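Local coordinates for core protein VP7 (African horsesickness virus, PDB 1AHS), which forms, as a homotrimer bound to structural protein VP3, the surface of the virus core, and is represented here by its top domain, at residues B[13-18]-B[34-38]; B[1-5]-B[121-125]; B[77-83]-B[110-116]. All coordinates share one frame; numbering follows the deposited sequence.

Interaction 1. Residues B[13-18]-B[34-38]; sequences SGRYYV and EVCMD
First torsions of -71° in Glu34 and -73° in Cys36 lay Glu34 CG and Cys36 SG beside their own backbone nitrogens and turn both side chains onto the 13-18 loop, while Val35, between them on the strand, faces the other way. Beyond CG the Glu34 chain is extended, which carries its carboxylate to the bend at Ser13 and Gly14. There Gly14 N donates to the syn lone pair of Glu34 OE1 at 3.0 Å, almost straight at 167°. The second oxygen, Glu34 OE2, lies 3.0 Å from Ser13 OG, although the hydroxyl proton has another acceptor within reach. A glutamate has the length to reach this loop and two oxygens to set against Gly14 N and Ser13 OG. Glycine suits position 14 because a side chain at these backbone angles would press on the carbonyl of Ser13.

Cys36 offers its sulfur as an acceptor: Tyr17 N points a nearly linear N-H at Cys36 SG, 3.5 Å away. The same sulfur stands 4.8 Å from the centroid of the Tyr16 ring, approaching obliquely in a sulfur-aromatic contact. Cys36 CB meets Val18 CG2 at 3.4 Å, a tight fit for two carbons, so a small residue suits the spot. The Tyr16 ring reaches along the strand, with Met37 O in plane at its edge and Tyr16 OH 3.5 Å from Asp38 CA.

Strand 32-37 runs between strands 23-27 and 116-122, bonded through Cys36 to Arg24 and through Val35 to Leu118. The loop is bonded to Cys70 of strand 69-70 through the backbones of Gly14 and Tyr16, and Arg15 extends from it to Gly74 and Ser76 of the second subunit, so this buried contact lies between the sheet and a trimer interface.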
ATOM      1  N   SER B  13       1.205   4.583  -3.729  1.00 23.65           N
ATOM      2  CA  SER B  13       2.531   4.198  -3.314  1.00 25.14           C
ATOM      3  C   SER B  13       3.444   3.829  -4.464  1.00 23.07           C
ATOM      4  O   SER B  13       3.090   3.009  -5.297  1.00 29.35           O
ATOM      5  CB  SER B  13       2.439   2.977  -2.415  1.00 25.58           C
ATOM      6  OG  SER B  13       3.694   2.323  -2.348  1.00 26.52           O
ATOM      7  N   GLY B  14       4.665   4.347  -4.418  1.00 22.89           N
ATOM      8  CA  GLY B  14       5.660   4.041  -5.405  1.00 19.09           C
ATOM      9  C   GLY B  14       5.602   4.761  -6.708  1.00 21.87           C
ATOM     10  O   GLY B  14       6.330   4.393  -7.611  1.00 24.76           O
ATOM     11  N   ARG B  15       4.751   5.762  -6.839  1.00 21.74           N
ATOM     12  CA  ARG B  15       4.681   6.510  -8.082  1.00 20.36           C
ATOM     13  C   ARG B  15       5.439   7.835  -7.933  1.00 25.54           C
ATOM     14  O   ARG B  15       5.043   8.701  -7.160  1.00 27.72           O
ATOM     15  CB  ARG B  15       3.229   6.760  -8.484  1.00 19.79           C
ATOM     16  CG  ARG B  15       3.100   7.573  -9.797  1.00 21.02           C
ATOM     17  CD  ARG B  15       1.709   7.471 -10.391  1.00 18.81           C
ATOM     18  NE  ARG B  15       1.513   6.180 -11.018  1.00 19.09           N
ATOM     19  CZ  ARG B  15       1.710   5.955 -12.311  1.00 17.20           C
ATOM     20  NH1 ARG B  15       2.104   6.948 -13.099  1.00 19.26           N
ATOM     21  NH2 ARG B  15       1.493   4.737 -12.815  1.00 23.44           N
ATOM     22  N   TYR B  16       6.512   8.016  -8.686  1.00 22.84           N
ATOM     23  CA  TYR B  16       7.278   9.226  -8.541  1.00 24.38           C
ATOM     24  C   TYR B  16       6.493  10.498  -8.835  1.00 25.54           C
ATOM     25  O   TYR B  16       5.842  10.617  -9.870  1.00 27.88           O
ATOM     26  CB  TYR B  16       8.533   9.115  -9.385  1.00 23.74           C
ATOM     27  CG  TYR B  16       9.577  10.167  -9.110  1.00 24.32           C
ATOM     28  CD1 TYR B  16       9.565  11.355  -9.819  1.00 24.41           C
ATOM     29  CD2 TYR B  16      10.603   9.958  -8.176  1.00 21.27           C
ATOM     30  CE1 TYR B  16      10.533  12.319  -9.629  1.00 30.38           C
ATOM     31  CE2 TYR B  16      11.596  10.930  -7.976  1.00 23.57           C
ATOM     32  CZ  TYR B  16      11.546  12.107  -8.719  1.00 29.32           C
ATOM     33  OH  TYR B  16      12.511  13.077  -8.628  1.00 34.77           O
ATOM     34  N   TYR B  17       6.523  11.437  -7.892  1.00 25.25           N
ATOM     35  CA  TYR B  17       5.832  12.700  -8.045  1.00 23.74           C
ATOM     36  C   TYR B  17       6.537  13.813  -7.265  1.00 29.63           C
ATOM     37  O   TYR B  17       6.456  13.896  -6.041  1.00 30.52           O
ATOM     38  CB  TYR B  17       4.413  12.577  -7.571  1.00 23.70           C
ATOM     39  CG  TYR B  17       3.620  13.845  -7.751  1.00 29.07           C
ATOM     40  CD1 TYR B  17       3.392  14.359  -9.011  1.00 33.19           C
ATOM     41  CD2 TYR B  17       3.086  14.526  -6.660  1.00 29.22           C
ATOM     42  CE1 TYR B  17       2.651  15.523  -9.197  1.00 35.50           C
ATOM     43  CE2 TYR B  17       2.340  15.688  -6.829  1.00 29.13           C
ATOM     44  CZ  TYR B  17       2.129  16.184  -8.103  1.00 34.81           C
ATOM     45  OH  TYR B  17       1.420  17.352  -8.305  1.00 40.80           O
ATOM     46  N   VAL B  18       7.244  14.649  -8.013  1.00 30.25           N
ATOM     47  CA  VAL B  18       8.015  15.807  -7.531  1.00 31.68           C
ATOM     48  C   VAL B  18       7.819  16.916  -8.606  1.00 35.38           C
ATOM     49  O   VAL B  18       8.664  17.106  -9.474  1.00 36.07           O
ATOM     50  CB  VAL B  18       9.512  15.458  -7.476  1.00 26.74           C
ATOM     51  CG1 VAL B  18      10.303  16.663  -7.122  1.00 30.04           C
ATOM     52  CG2 VAL B  18       9.764  14.359  -6.493  1.00 19.98           C
ATOM     53  N   GLU B  34       6.159   8.562   2.199  1.00 21.57           N
ATOM     54  CA  GLU B  34       7.253   8.282   1.281  1.00 18.33           C
ATOM     55  C   GLU B  34       7.824   9.595   0.785  1.00 18.34           C
ATOM     56  O   GLU B  34       7.080  10.546   0.605  1.00 21.12           O
ATOM     57  CB  GLU B  34       6.729   7.535   0.049  1.00 22.90           C
ATOM     58  CG  GLU B  34       6.295   6.087   0.279  1.00 18.97           C
ATOM     59  CD  GLU B  34       5.830   5.362  -0.987  1.00 19.47           C
ATOM     60  OE1 GLU B  34       5.727   5.972  -2.088  1.00 23.21           O
ATOM     61  OE2 GLU B  34       5.532   4.151  -0.875  1.00 24.91           O
ATOM     62  N   VAL B  35       9.127   9.682   0.564  1.00 24.62           N
ATOM     63  CA  VAL B  35       9.669  10.924   0.013  1.00 19.66           C
ATOM     64  C   VAL B  35      10.373  10.595  -1.303  1.00 21.70           C
ATOM     65  O   VAL B  35      11.142   9.637  -1.396  1.00 20.89           O
ATOM     66  CB  VAL B  35      10.500  11.748   1.076  1.00 25.75           C
ATOM     67  CG1 VAL B  35      11.066  10.860   2.110  1.00 30.48           C
ATOM     68  CG2 VAL B  35      11.566  12.574   0.446  1.00 21.19           C
ATOM     69  N   CYS B  36       9.907  11.237  -2.361  1.00 21.96           N
ATOM     70  CA  CYS B  36      10.424  11.034  -3.690  1.00 22.75           C
ATOM     71  C   CYS B  36      11.632  11.910  -3.789  1.00 24.39           C
ATOM     72  O   CYS B  36      11.538  13.080  -3.482  1.00 30.29           O
ATOM     73  CB  CYS B  36       9.390  11.475  -4.729  1.00 16.83           C
ATOM     74  SG  CYS B  36       7.973  10.364  -4.888  1.00 26.31           S
ATOM     75  N   MET B  37      12.754  11.390  -4.263  1.00 25.21           N
ATOM     76  CA  MET B  37      13.969  12.200  -4.342  1.00 24.41           C
ATOM     77  C   MET B  37      14.703  12.150  -5.656  1.00 24.62           C
ATOM     78  O   MET B  37      15.033  11.074  -6.149  1.00 29.95           O
ATOM     79  CB  MET B  37      14.951  11.763  -3.257  1.00 24.91           C
ATOM     80  CG  MET B  37      14.414  11.830  -1.869  1.00 21.99           C
ATOM     81  SD  MET B  37      15.652  11.464  -0.749  1.00 30.19           S
ATOM     82  CE  MET B  37      16.418  13.120  -0.756  1.00 20.14           C
ATOM     83  N   ASP B  38      14.985  13.308  -6.213  1.00 26.24           N
ATOM     84  CA  ASP B  38      15.748  13.379  -7.438  1.00 30.75           C
ATOM     85  C   ASP B  38      17.180  12.922  -7.152  1.00 34.26           C
ATOM     86  O   ASP B  38      17.565  12.658  -6.008  1.00 34.08           O
ATOM     87  CB  ASP B  38      15.829  14.800  -7.930  1.00 36.24           C
ATOM     88  CG  ASP B  38      15.710  14.902  -9.423  1.00 52.75           C
ATOM     89  OD1 ASP B  38      16.174  13.989 -10.180  1.00 54.36           O
ATOM     90  OD2 ASP B  38      15.105  15.915  -9.842  1.00 64.17           O
TER

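Interaction 2. Residues B[1-5]-B[121-125]; sequences TGPYA and EVLWY
Pro3 packs against Val122 and Tyr125, and no hydrogen bond crosses between 1-5 and 121-125. The aliphatic contacts centre on Val122, whose first torsion of 176° sets CG1 beside the carbonyl carbon and CG2 beside the backbone N. Val122 CG1 reaches toward the Pro3 ring and lies 3.8 Å from Pro3 CD. Val122 CG2 comes obliquely to the Tyr4 ring, nearest to Tyr4 OH at 3.3 Å. A branched residue is apt here, since it serves two neighbours from one short side chain.

The aromatic contact is a CH-pi interaction: Pro3 CB sits over one face of Tyr125, 4.1 Å from the ring centroid and offset toward the rim. Tyr125 is poorly ordered and also touches a crystal neighbour, so its ring position deserves caution. Pro3 has a second aromatic partner in its own segment, with CG over the centre of the Tyr4 ring.

Polar bonds lie within the first segment or lead out of the contact. Gly2 to Ala5 form a type I beta turn, closed by a weak bond from Ala5 N to Gly2 O at 3.4 Å; the ring of Pro3 holds phi near the value (-65°) that the second position of such a turn needs. Tyr4 OH is taken up by Leu49 O, and Tyr4 O accepts from Arg64 of the second subunit.

Here the first and last modelled residues of the fragment lie side by side at the end of strand 116-122, consistent with the top domain of an orbivirus VP7, a beta sandwich inserted into the chain of a second, helical domain.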
ATOM      1  N   THR B   1      -5.292   3.526  15.410  1.00 49.61           N
ATOM      2  CA  THR B   1      -4.728   4.791  14.907  1.00 52.47           C
ATOM      3  C   THR B   1      -3.162   4.832  14.675  1.00 48.85           C
ATOM      4  O   THR B   1      -2.358   4.133  15.341  1.00 51.92           O
ATOM      5  CB  THR B   1      -5.191   5.989  15.828  1.00 50.71           C
ATOM      6  OG1 THR B   1      -5.471   7.154  15.040  1.00 55.34           O
ATOM      7  CG2 THR B   1      -4.136   6.318  16.921  1.00 45.13           C
ATOM      8  N   GLY B   2      -2.773   5.619  13.676  1.00 47.43           N
ATOM      9  CA  GLY B   2      -1.386   5.826  13.308  1.00 40.06           C
ATOM     10  C   GLY B   2      -1.243   7.335  13.310  1.00 36.64           C
ATOM     11  O   GLY B   2      -2.237   8.063  13.189  1.00 40.18           O
ATOM     12  N   PRO B   3      -0.027   7.848  13.292  1.00 30.85           N
ATOM     13  CA  PRO B   3       0.103   9.295  13.324  1.00 28.17           C
ATOM     14  C   PRO B   3      -0.406  10.106  12.169  1.00 33.33           C
ATOM     15  O   PRO B   3      -0.629  11.313  12.316  1.00 38.11           O
ATOM     16  CB  PRO B   3       1.585   9.472  13.500  1.00 25.38           C
ATOM     17  CG  PRO B   3       2.142   8.300  12.773  1.00 27.13           C
ATOM     18  CD  PRO B   3       1.276   7.179  13.192  1.00 30.80           C
ATOM     19  N   TYR B   4      -0.655   9.463  11.032  1.00 34.12           N
ATOM     20  CA  TYR B   4      -1.033  10.213   9.840  1.00 31.04           C
ATOM     21  C   TYR B   4      -2.476  10.043   9.446  1.00 33.71           C
ATOM     22  O   TYR B   4      -2.863  10.364   8.315  1.00 34.52           O
ATOM     23  CB  TYR B   4      -0.104   9.847   8.655  1.00 31.44           C
ATOM     24  CG  TYR B   4       1.390   9.916   8.975  1.00 30.65           C
ATOM     25  CD1 TYR B   4       1.905  10.924   9.788  1.00 27.67           C
ATOM     26  CD2 TYR B   4       2.246   8.879   8.620  1.00 26.00           C
ATOM     27  CE1 TYR B   4       3.225  10.869  10.260  1.00 28.95           C
ATOM     28  CE2 TYR B   4       3.562   8.831   9.082  1.00 28.05           C
ATOM     29  CZ  TYR B   4       4.026   9.822   9.907  1.00 27.96           C
ATOM     30  OH  TYR B   4       5.274   9.728  10.445  1.00 30.28           O
ATOM     31  N   ALA B   5      -3.301   9.630  10.399  1.00 36.06           N
ATOM     32  CA  ALA B   5      -4.719   9.416  10.115  1.00 33.09           C
ATOM     33  C   ALA B   5      -5.462  10.666   9.663  1.00 31.26           C
ATOM     34  O   ALA B   5      -6.359  10.575   8.844  1.00 36.45           O
ATOM     35  CB  ALA B   5      -5.414   8.759  11.315  1.00 33.80           C
ATOM     36  N   GLU B 121       7.879   3.871   7.812  1.00 16.56           N
ATOM     37  CA  GLU B 121       6.689   3.253   8.319  1.00 15.85           C
ATOM     38  C   GLU B 121       6.714   3.403   9.818  1.00 19.89           C
ATOM     39  O   GLU B 121       7.649   2.951  10.449  1.00 23.15           O
ATOM     40  CB  GLU B 121       6.702   1.762   7.986  1.00 17.56           C
ATOM     41  CG  GLU B 121       5.555   0.987   8.630  1.00 24.38           C
ATOM     42  CD  GLU B 121       5.546  -0.461   8.252  1.00 29.98           C
ATOM     43  OE1 GLU B 121       6.381  -0.866   7.406  1.00 35.21           O
ATOM     44  OE2 GLU B 121       4.692  -1.205   8.782  1.00 35.77           O
ATOM     45  N   VAL B 122       5.717   4.048  10.387  1.00 20.61           N
ATOM     46  CA  VAL B 122       5.665   4.217  11.819  1.00 21.44           C
ATOM     47  C   VAL B 122       5.166   2.949  12.465  1.00 26.29           C
ATOM     48  O   VAL B 122       4.117   2.427  12.124  1.00 30.30           O
ATOM     49  CB  VAL B 122       4.793   5.358  12.150  1.00 22.80           C
ATOM     50  CG1 VAL B 122       4.637   5.495  13.614  1.00 21.73           C
ATOM     51  CG2 VAL B 122       5.389   6.586  11.564  1.00 23.18           C
ATOM     52  N   LEU B 123       5.884   2.480  13.464  1.00 32.13           N
ATOM     53  CA  LEU B 123       5.559   1.214  14.091  1.00 35.30           C
ATOM     54  C   LEU B 123       4.613   1.164  15.281  1.00 41.70           C
ATOM     55  O   LEU B 123       3.547   0.569  15.213  1.00 49.90           O
ATOM     56  CB  LEU B 123       6.851   0.432  14.358  1.00 36.68           C
ATOM     57  CG  LEU B 123       7.603  -0.001  13.085  1.00 37.42           C
ATOM     58  CD1 LEU B 123       8.788  -0.831  13.455  1.00 34.47           C
ATOM     59  CD2 LEU B 123       6.708  -0.849  12.207  1.00 41.11           C
ATOM     60  N   TRP B 124       5.020   1.647  16.422  1.00 45.52           N
ATOM     61  CA  TRP B 124       4.080   1.636  17.547  1.00 58.46           C
ATOM     62  C   TRP B 124       4.225   3.096  17.902  1.00 64.72           C
ATOM     63  O   TRP B 124       5.193   3.768  17.436  1.00 59.04           O
ATOM     64  CB  TRP B 124       4.522   0.687  18.695  1.00 69.40           C
ATOM     65  N   TYR B 125       3.249   3.647  18.614  1.00 70.68           N
ATOM     66  CA  TYR B 125       3.401   5.048  18.959  1.00 77.66           C
ATOM     67  C   TYR B 125       2.594   5.578  20.160  1.00 84.61           C
ATOM     68  O   TYR B 125       1.360   5.413  20.245  1.00 88.76           O
ATOM     69  CB  TYR B 125       3.357   5.886  17.649  1.00 73.85           C
ATOM     70  CG  TYR B 125       2.266   6.905  17.462  1.00 66.23           C
ATOM     71  CD1 TYR B 125       0.945   6.529  17.206  1.00 58.87           C
ATOM     72  CD2 TYR B 125       2.577   8.256  17.523  1.00 61.31           C
ATOM     73  CE1 TYR B 125      -0.022   7.486  17.040  1.00 56.56           C
ATOM     74  CE2 TYR B 125       1.637   9.201  17.359  1.00 57.90           C
ATOM     75  CZ  TYR B 125       0.346   8.830  17.118  1.00 60.12           C
ATOM     76  OH  TYR B 125      -0.547   9.859  16.990  1.00 66.32           O
TER

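Interaction 3. Residues B[77-83]-B[110-116]; sequences LESAPGT and NPGARRS
Asn110 begins the contact with its amide oxygen, which has the methyl groups of Thr83 and Ala80 against it, Thr83 CG2 at 3.4 Å from Asn110 OD1. The same oxygen accepts from Ser116 OG, which stands above the amide plane. On the other side of the amide, Asn110 ND2 donates to Arg114 O at 3.2 Å in the carbonyl plane, and it also bonds Asp38 O; an asparagine, with donor and acceptor on one flat group, can hold the loop closed in this way.

Pro111 puts its ring against the opposing backbone, CG lying 3.2 Å from Gly82 O. Gly112 follows where Ala80 and the Pro81 carbonyl crowd in, a place suited to a residue without a side chain. Arg114 has its CG between backbone N and carbonyl carbon (chi1 53°), which lays that carbon on Ala80 CB at 3.5 Å. The chain then bends at its third torsion, bringing Arg114 NH1 to 3.0 Å from Ser79 O. Pro81 CD lies over one face of the guanidinium, offset toward the rim, and Glu78 O lies in plane at its edge. Arg115 slants across Leu77, whose CD2 is 3.7 Å from Arg115 NH2 and over the guanidinium face; the cation also meets the Tyr16 ring. A water donates to both Glu78 O and Arg115 O. Last, Ser116 OG accepts from Ala80 N at 2.7 Å, a short but bent bond (142°), and gives its own proton to Asn110 OD1 at 2.8 Å, two roles one hydroxyl can fill at once.

Both segments are connections, one leading into strand 84-87, the other joining strand 106-110 to strand 116-122 of the other sheet. They pack as loops at one end of an antiparallel beta sandwich, as in the jelly-roll top domains of orbivirus VP7.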
ATOM      1  N   LEU B  77      11.353   1.627 -12.414  1.00 27.12           N
ATOM      2  CA  LEU B  77      12.565   2.352 -12.110  1.00 25.25           C
ATOM      3  C   LEU B  77      13.089   1.710 -10.816  1.00 26.47           C
ATOM      4  O   LEU B  77      12.305   1.059 -10.112  1.00 23.15           O
ATOM      5  CB  LEU B  77      12.122   3.777 -11.859  1.00 19.90           C
ATOM      6  CG  LEU B  77      12.784   4.965 -12.513  1.00 25.08           C
ATOM      7  CD1 LEU B  77      12.939   4.682 -13.959  1.00 27.34           C
ATOM      8  CD2 LEU B  77      11.956   6.215 -12.263  1.00 22.92           C
ATOM      9  N   GLU B  78      14.405   1.759 -10.559  1.00 31.30           N
ATOM     10  CA  GLU B  78      14.978   1.229  -9.298  1.00 30.71           C
ATOM     11  C   GLU B  78      15.665   2.385  -8.595  1.00 31.23           C
ATOM     12  O   GLU B  78      16.221   3.294  -9.233  1.00 35.24           O
ATOM     13  CB  GLU B  78      16.010   0.115  -9.491  1.00 36.01           C
ATOM     14  CG  GLU B  78      15.728  -0.821 -10.650  1.00 49.67           C
ATOM     15  CD  GLU B  78      16.441  -2.149 -10.536  1.00 52.81           C
ATOM     16  OE1 GLU B  78      17.259  -2.296  -9.593  1.00 56.16           O
ATOM     17  OE2 GLU B  78      16.149  -3.050 -11.378  1.00 53.62           O
ATOM     18  N   SER B  79      15.576   2.364  -7.274  1.00 32.00           N
ATOM     19  CA  SER B  79      16.167   3.378  -6.420  1.00 30.86           C
ATOM     20  C   SER B  79      17.687   3.311  -6.496  1.00 31.71           C
ATOM     21  O   SER B  79      18.296   2.206  -6.575  1.00 29.94           O
ATOM     22  CB  SER B  79      15.738   3.140  -4.960  1.00 28.16           C
ATOM     23  OG  SER B  79      14.514   3.776  -4.669  1.00 31.25           O
ATOM     24  N   ALA B  80      18.287   4.495  -6.437  1.00 27.76           N
ATOM     25  CA  ALA B  80      19.723   4.629  -6.456  1.00 28.78           C
ATOM     26  C   ALA B  80      20.401   4.049  -5.190  1.00 33.19           C
ATOM     27  O   ALA B  80      19.821   3.977  -4.102  1.00 37.70           O
ATOM     28  CB  ALA B  80      20.076   6.070  -6.619  1.00 24.22           C
ATOM     29  N   PRO B  81      21.625   3.547  -5.332  1.00 36.08           N
ATOM     30  CA  PRO B  81      22.260   3.012  -4.129  1.00 36.60           C
ATOM     31  C   PRO B  81      22.821   4.166  -3.280  1.00 34.52           C
ATOM     32  O   PRO B  81      22.840   5.333  -3.714  1.00 34.69           O
ATOM     33  CB  PRO B  81      23.355   2.143  -4.712  1.00 40.22           C
ATOM     34  CG  PRO B  81      23.770   2.959  -5.948  1.00 37.93           C
ATOM     35  CD  PRO B  81      22.480   3.388  -6.523  1.00 36.60           C
ATOM     36  N   GLY B  82      23.195   3.866  -2.046  1.00 31.33           N
ATOM     37  CA  GLY B  82      23.751   4.914  -1.206  1.00 32.45           C
ATOM     38  C   GLY B  82      22.807   5.918  -0.570  1.00 31.56           C
ATOM     39  O   GLY B  82      23.255   6.979  -0.134  1.00 32.91           O
ATOM     40  N   THR B  83      21.512   5.621  -0.563  1.00 29.50           N
ATOM     41  CA  THR B  83      20.541   6.492   0.069  1.00 27.85           C
ATOM     42  C   THR B  83      20.800   6.393   1.583  1.00 30.24           C
ATOM     43  O   THR B  83      21.168   5.311   2.072  1.00 26.09           O
ATOM     44  CB  THR B  83      19.110   5.997  -0.224  1.00 26.79           C
ATOM     45  OG1 THR B  83      18.999   4.616   0.121  1.00 27.70           O
ATOM     46  CG2 THR B  83      18.770   6.170  -1.667  1.00 20.05           C
ATOM     47  N   ASN B 110      20.021  11.348  -1.048  1.00 21.97           N
ATOM     48  CA  ASN B 110      20.089  10.481  -2.225  1.00 26.42           C
ATOM     49  C   ASN B 110      21.272  10.966  -3.076  1.00 31.48           C
ATOM     50  O   ASN B 110      21.080  11.679  -4.060  1.00 33.56           O
ATOM     51  CB  ASN B 110      18.782  10.545  -3.032  1.00 28.45           C
ATOM     52  CG  ASN B 110      18.780   9.617  -4.238  1.00 25.73           C
ATOM     53  OD1 ASN B 110      19.132   8.428  -4.147  1.00 27.75           O
ATOM     54  ND2 ASN B 110      18.356  10.146  -5.364  1.00 22.41           N
ATOM     55  N   PRO B 111      22.520  10.656  -2.652  1.00 32.30           N
ATOM     56  CA  PRO B 111      23.695  11.086  -3.402  1.00 29.94           C
ATOM     57  C   PRO B 111      23.834  10.424  -4.762  1.00 32.17           C
ATOM     58  O   PRO B 111      24.415  11.013  -5.678  1.00 35.99           O
ATOM     59  CB  PRO B 111      24.831  10.702  -2.470  1.00 26.53           C
ATOM     60  CG  PRO B 111      24.313   9.482  -1.776  1.00 24.85           C
ATOM     61  CD  PRO B 111      22.927   9.918  -1.440  1.00 30.39           C
ATOM     62  N   GLY B 112      23.258   9.222  -4.883  1.00 35.99           N
ATOM     63  CA  GLY B 112      23.289   8.427  -6.107  1.00 34.30           C
ATOM     64  C   GLY B 112      22.930   9.149  -7.395  1.00 37.38           C
ATOM     65  O   GLY B 112      22.475  10.291  -7.364  1.00 38.96           O
ATOM     66  N   ALA B 113      23.076   8.469  -8.535  1.00 39.77           N
ATOM     67  CA  ALA B 113      22.796   9.107  -9.837  1.00 40.94           C
ATOM     68  C   ALA B 113      21.428   8.916 -10.499  1.00 38.90           C
ATOM     69  O   ALA B 113      21.271   9.262 -11.665  1.00 41.40           O
ATOM     70  CB  ALA B 113      23.905   8.771 -10.846  1.00 41.72           C
ATOM     71  N   ARG B 114      20.466   8.318  -9.807  1.00 31.76           N
ATOM     72  CA  ARG B 114      19.157   8.150 -10.385  1.00 31.45           C
ATOM     73  C   ARG B 114      18.145   8.489  -9.301  1.00 34.05           C
ATOM     74  O   ARG B 114      18.533   8.707  -8.162  1.00 35.54           O
ATOM     75  CB  ARG B 114      18.986   6.744 -10.945  1.00 26.18           C
ATOM     76  CG  ARG B 114      19.275   5.624 -10.021  1.00 27.97           C
ATOM     77  CD  ARG B 114      19.006   4.260 -10.682  1.00 30.66           C
ATOM     78  NE  ARG B 114      20.211   3.425 -10.808  1.00 42.83           N
ATOM     79  CZ  ARG B 114      20.472   2.305 -10.116  1.00 46.16           C
ATOM     80  NH1 ARG B 114      19.622   1.840  -9.215  1.00 48.03           N
ATOM     81  NH2 ARG B 114      21.618   1.655 -10.302  1.00 54.23           N
ATOM     82  N   ARG B 115      16.875   8.631  -9.662  1.00 30.90           N
ATOM     83  CA  ARG B 115      15.844   8.956  -8.697  1.00 24.54           C
ATOM     84  C   ARG B 115      15.619   7.845  -7.699  1.00 24.89           C
ATOM     85  O   ARG B 115      15.927   6.688  -7.981  1.00 26.89           O
ATOM     86  CB  ARG B 115      14.560   9.269  -9.433  1.00 23.09           C
ATOM     87  CG  ARG B 115      14.675  10.545 -10.216  1.00 26.92           C
ATOM     88  CD  ARG B 115      13.523  10.674 -11.179  1.00 35.67           C
ATOM     89  NE  ARG B 115      13.638   9.795 -12.342  1.00 45.20           N
ATOM     90  CZ  ARG B 115      12.786   9.807 -13.371  1.00 46.67           C
ATOM     91  NH1 ARG B 115      11.752  10.644 -13.378  1.00 42.14           N
ATOM     92  NH2 ARG B 115      13.011   9.032 -14.428  1.00 50.33           N
ATOM     93  N   SER B 116      15.097   8.188  -6.523  1.00 25.27           N
ATOM     94  CA  SER B 116      14.821   7.183  -5.499  1.00 25.49           C
ATOM     95  C   SER B 116      13.566   7.545  -4.709  1.00 24.53           C
ATOM     96  O   SER B 116      13.175   8.710  -4.705  1.00 27.84           O
ATOM     97  CB  SER B 116      15.995   7.093  -4.525  1.00 22.20           C
ATOM     98  OG  SER B 116      17.186   6.661  -5.175  1.00 32.34           O
TER
HETATM   99  O   HOH W   1      15.790   5.476 -10.686  1.00 27.91           O

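How the interactions relate
Interaction 1 is the buried one, whereas interactions 2 and 3 are part-exposed and lie on opposite sides of the chain's centre, about 26 Å apart between centres. Interactions 1 and 2 use neighbouring strands of one sheet, 32-37 and 116-122, and both touch the second subunit. Interactions 1 and 3 meet directly, through the backbone pair Met37 with Ser116, the Asn110 amide at Asp38 O, and Arg115 against the Tyr16 ring. The chemistry differs with place: carboxylate and sulfur acceptors for loop N-H groups in interaction 1, aliphatic and CH-pi packing, with no hydrogen bond across, at the fragment's ends in interaction 2, and hydroxyl, amide, guanidinium and water among the loops of interaction 3.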